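Alpha-amylase (Eisenia fetida, PDB 6M4K) probably hydrolyses internal alpha-1,4-glucosidic linkages of starch and related polysaccharides as a calcium- and chloride-dependent, cold-active glycoside hydrolase of family 13. Local coordinates at residues Q5-Y10 and G228-I233. Residues are numbered along the deposited sequence; the frame is centred on the assembly and turned at random. Where two conformers were deposited one is given.
Sequences QYFGSY and GRNAYI
Y232 packs its ring against Y10 and the backbone carbonyls of F7, G8 and S9, and its side chain can be followed outward atom by atom. CB sits 3.7 Å from S9 O. With CG anti to the backbone N (chi1 -180°), the ring runs alongside Y10, whose CB stands over the centre of one face in a CH-pi contact, 3.5 Å from the ring centroid; CG, CD2 and CE2 all lie nearest this CB. CD1 lies near S9 O and F7 O, CE1 comes within 3.4 Å of G8 O, and CZ meets Y10 CD1. The two tyrosine rings are inclined at 50°, and at the tip OH is hydrogen-bonded to H339. Cutting this side chain back to an alanine is likely to leave Y10 CB without the ring face it covers and H339 without its hydroxyl partner. Next along the chain, I233 N donates a nearly straight hydrogen bond to F7 O (2.8 Å), while I233 CG1 packs against F7 CB. The F7 ring is stacked on the side-chain amide of N230, ND2 over its centre. That same ND2 spends both protons on residues 5-10: Q5 OE1 lies in the N230 amide plane at 3.0 Å, whereas the bond to Y6 O comes from above the carbonyl plane. R229 curls back to give S9 OG a weak hydrogen bond from NH2, and water 1 links its NE to S9 OG and N230 O. The contact thus lays residues 5-10 over the start of strand 232-235, the fifth strand of the (beta/alpha)8 TIM barrel of family 13 amylases, away from the calcium site.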
ATOM      1  N   GLN A   5       6.974 -19.713 -13.376  1.00 35.11           N
ATOM      2  CA  GLN A   5       5.784 -19.402 -12.602  0.50 28.92           C
ATOM      3  C   GLN A   5       5.661 -17.894 -12.435  1.00 23.24           C
ATOM      4  O   GLN A   5       6.654 -17.203 -12.194  1.00 25.85           O
ATOM      5  CB  GLN A   5       5.852 -20.065 -11.224  0.50 29.53           C
ATOM      6  CG  GLN A   5       5.850 -21.589 -11.262  0.50 33.54           C
ATOM      7  CD  GLN A   5       4.512 -22.166 -11.689  0.50 34.70           C
ATOM      8  OE1 GLN A   5       3.500 -21.465 -11.718  0.50 27.78           O
ATOM      9  NE2 GLN A   5       4.501 -23.452 -12.023  0.50 35.14           N
ATOM     10  N   TYR A   6       4.441 -17.392 -12.572  1.00 19.71           N
ATOM     11  CA  TYR A   6       4.153 -15.974 -12.410  1.00 19.44           C
ATOM     12  C   TYR A   6       3.309 -15.781 -11.159  1.00 18.29           C
ATOM     13  O   TYR A   6       2.391 -16.564 -10.889  1.00 18.28           O
ATOM     14  CB  TYR A   6       3.435 -15.409 -13.643  1.00 19.33           C
ATOM     15  CG  TYR A   6       3.024 -13.955 -13.495  1.00 18.66           C
ATOM     16  CD1 TYR A   6       3.972 -12.949 -13.431  1.00 18.15           C
ATOM     17  CD2 TYR A   6       1.688 -13.602 -13.432  1.00 18.31           C
ATOM     18  CE1 TYR A   6       3.601 -11.613 -13.287  1.00 17.47           C
ATOM     19  CE2 TYR A   6       1.303 -12.266 -13.300  1.00 18.40           C
ATOM     20  CZ  TYR A   6       2.266 -11.286 -13.235  1.00 18.87           C
ATOM     21  OH  TYR A   6       1.892  -9.971 -13.080  1.00 18.46           O
ATOM     22  N   PHE A   7       3.632 -14.730 -10.401  1.00 17.13           N
ATOM     23  CA  PHE A   7       3.061 -14.506  -9.076  1.00 15.60           C
ATOM     24  C   PHE A   7       2.262 -13.209  -8.972  1.00 17.03           C
ATOM     25  O   PHE A   7       1.915 -12.801  -7.855  1.00 15.58           O
ATOM     26  CB  PHE A   7       4.166 -14.568  -8.014  1.00 17.01           C
ATOM     27  CG  PHE A   7       4.834 -15.918  -7.929  1.00 15.59           C
ATOM     28  CD1 PHE A   7       5.833 -16.269  -8.824  1.00 18.57           C
ATOM     29  CD2 PHE A   7       4.454 -16.834  -6.957  1.00 17.76           C
ATOM     30  CE1 PHE A   7       6.440 -17.528  -8.755  1.00 18.24           C
ATOM     31  CE2 PHE A   7       5.057 -18.087  -6.881  1.00 18.90           C
ATOM     32  CZ  PHE A   7       6.050 -18.430  -7.782  1.00 19.83           C
ATOM     33  N   GLY A   8       1.945 -12.558 -10.090  1.00 15.36           N
ATOM     34  CA  GLY A   8       1.261 -11.278 -10.043  1.00 16.16           C
ATOM     35  C   GLY A   8      -0.247 -11.333  -9.995  1.00 14.81           C
ATOM     36  O   GLY A   8      -0.899 -10.282  -9.975  1.00 17.99           O
ATOM     37  N   SER A   9      -0.846 -12.517  -9.966  0.50 16.24           N
ATOM     38  CA  SER A   9      -2.292 -12.631  -9.858  0.50 18.36           C
ATOM     39  C   SER A   9      -2.681 -12.817  -8.398  0.50 17.38           C
ATOM     40  O   SER A   9      -2.051 -13.584  -7.664  0.50 21.31           O
ATOM     41  CB  SER A   9      -2.819 -13.793 -10.702  0.50 20.43           C
ATOM     42  OG  SER A   9      -2.410 -15.038 -10.168  0.50 18.19           O
ATOM     43  N   TYR A  10      -3.704 -12.091  -7.972  1.00 19.76           N
ATOM     44  CA  TYR A  10      -4.218 -12.190  -6.619  1.00 19.09           C
ATOM     45  C   TYR A  10      -5.609 -12.795  -6.661  1.00 19.11           C
ATOM     46  O   TYR A  10      -6.215 -12.948  -7.726  1.00 24.19           O
ATOM     47  CB  TYR A  10      -4.208 -10.828  -5.921  1.00 19.21           C
ATOM     48  CG  TYR A  10      -4.956  -9.743  -6.651  1.00 17.34           C
ATOM     49  CD1 TYR A  10      -4.347  -8.997  -7.649  1.00 17.69           C
ATOM     50  CD2 TYR A  10      -6.270  -9.459  -6.336  1.00 18.48           C
ATOM     51  CE1 TYR A  10      -5.021  -8.001  -8.309  1.00 18.35           C
ATOM     52  CE2 TYR A  10      -6.956  -8.458  -6.986  1.00 20.16           C
ATOM     53  CZ  TYR A  10      -6.328  -7.737  -7.979  1.00 18.31           C
ATOM     54  OH  TYR A  10      -7.006  -6.744  -8.628  1.00 19.52           O
ATOM     55  N   GLY A 228      -3.829 -25.277  -7.137  1.00 19.56           N
ATOM     56  CA  GLY A 228      -2.932 -24.877  -8.204  1.00 21.15           C
ATOM     57  C   GLY A 228      -2.717 -23.385  -8.349  1.00 21.30           C
ATOM     58  O   GLY A 228      -2.435 -22.913  -9.456  1.00 23.14           O
ATOM     59  N   ARG A 229      -2.810 -22.634  -7.256  0.70 18.87           N
ATOM     60  CA  ARG A 229      -2.687 -21.184  -7.285  0.70 18.33           C
ATOM     61  C   ARG A 229      -1.396 -20.759  -6.597  0.70 17.66           C
ATOM     62  O   ARG A 229      -1.130 -21.157  -5.456  0.70 19.12           O
ATOM     63  CB  ARG A 229      -3.883 -20.545  -6.583  0.70 19.92           C
ATOM     64  CG  ARG A 229      -4.040 -19.083  -6.868  0.70 23.06           C
ATOM     65  CD  ARG A 229      -4.318 -18.874  -8.342  0.70 24.87           C
ATOM     66  NE  ARG A 229      -4.284 -17.460  -8.679  0.70 29.34           N
ATOM     67  CZ  ARG A 229      -5.369 -16.716  -8.842  0.70 24.96           C
ATOM     68  NH1 ARG A 229      -6.569 -17.268  -8.718  0.70 20.83           N
ATOM     69  NH2 ARG A 229      -5.252 -15.429  -9.143  0.70 26.96           N
ATOM     70  N   ASN A 230      -0.606 -19.940  -7.282  1.00 18.34           N
ATOM     71  CA  ASN A 230       0.588 -19.374  -6.678  1.00 17.61           C
ATOM     72  C   ASN A 230       0.205 -18.257  -5.713  1.00 17.05           C
ATOM     73  O   ASN A 230      -0.826 -17.594  -5.876  1.00 16.99           O
ATOM     74  CB  ASN A 230       1.483 -18.766  -7.755  1.00 18.86           C
ATOM     75  CG  ASN A 230       2.041 -19.799  -8.721  1.00 21.59           C
ATOM     76  OD1 ASN A 230       2.208 -20.970  -8.376  1.00 22.14           O
ATOM     77  ND2 ASN A 230       2.369 -19.355  -9.920  1.00 22.75           N
ATOM     78  N   ALA A 231       1.060 -18.046  -4.711  1.00 15.87           N
ATOM     79  CA  ALA A 231       0.921 -16.883  -3.841  1.00 16.39           C
ATOM     80  C   ALA A 231       0.959 -15.602  -4.666  1.00 14.93           C
ATOM     81  O   ALA A 231       1.556 -15.546  -5.746  1.00 15.86           O
ATOM     82  CB  ALA A 231       2.075 -16.871  -2.841  1.00 18.32           C
ATOM     83  N   TYR A 232       0.305 -14.561  -4.152  1.00 14.29           N
ATOM     84  CA  TYR A 232       0.403 -13.240  -4.760  1.00 13.49           C
ATOM     85  C   TYR A 232       1.679 -12.545  -4.292  1.00 14.41           C
ATOM     86  O   TYR A 232       1.918 -12.426  -3.089  1.00 16.25           O
ATOM     87  CB  TYR A 232      -0.801 -12.407  -4.332  1.00 14.07           C
ATOM     88  CG  TYR A 232      -0.873 -10.992  -4.876  1.00 13.31           C
ATOM     89  CD1 TYR A 232      -0.490 -10.690  -6.177  1.00 15.35           C
ATOM     90  CD2 TYR A 232      -1.386  -9.955  -4.084  1.00 13.88           C
ATOM     91  CE1 TYR A 232      -0.602  -9.399  -6.678  1.00 14.80           C
ATOM     92  CE2 TYR A 232      -1.497  -8.663  -4.573  1.00 14.51           C
ATOM     93  CZ  TYR A 232      -1.107  -8.389  -5.867  1.00 14.01           C
ATOM     94  OH  TYR A 232      -1.214  -7.115  -6.394  1.00 14.45           O
ATOM     95  N   ILE A 233       2.492 -12.065  -5.223  1.00 14.42           N
ATOM     96  CA  ILE A 233       3.731 -11.370  -4.888  1.00 14.49           C
ATOM     97  C   ILE A 233       3.672  -9.991  -5.520  1.00 13.14           C
ATOM     98  O   ILE A 233       3.518  -9.864  -6.746  1.00 13.88           O
ATOM     99  CB  ILE A 233       4.973 -12.126  -5.380  1.00 15.09           C
ATOM    100  CG1 ILE A 233       5.040 -13.540  -4.796  1.00 17.39           C
ATOM    101  CG2 ILE A 233       6.239 -11.312  -5.085  1.00 19.37           C
ATOM    102  CD1 ILE A 233       5.353 -13.571  -3.330  1.00 18.54           C
TER
HETATM  103  O   HOH W   1      -1.568 -17.653  -8.882  0.50 18.90           O
HETATM  104  O   HOH W   2      -2.734 -15.620  -5.767  1.00 19.76           O
HETATM  105  O   HOH W   3      -0.017 -15.342  -8.133  1.00 22.35           O
HETATM  106  O   HOH W   4      -8.291 -15.073  -9.014  1.00 29.10           O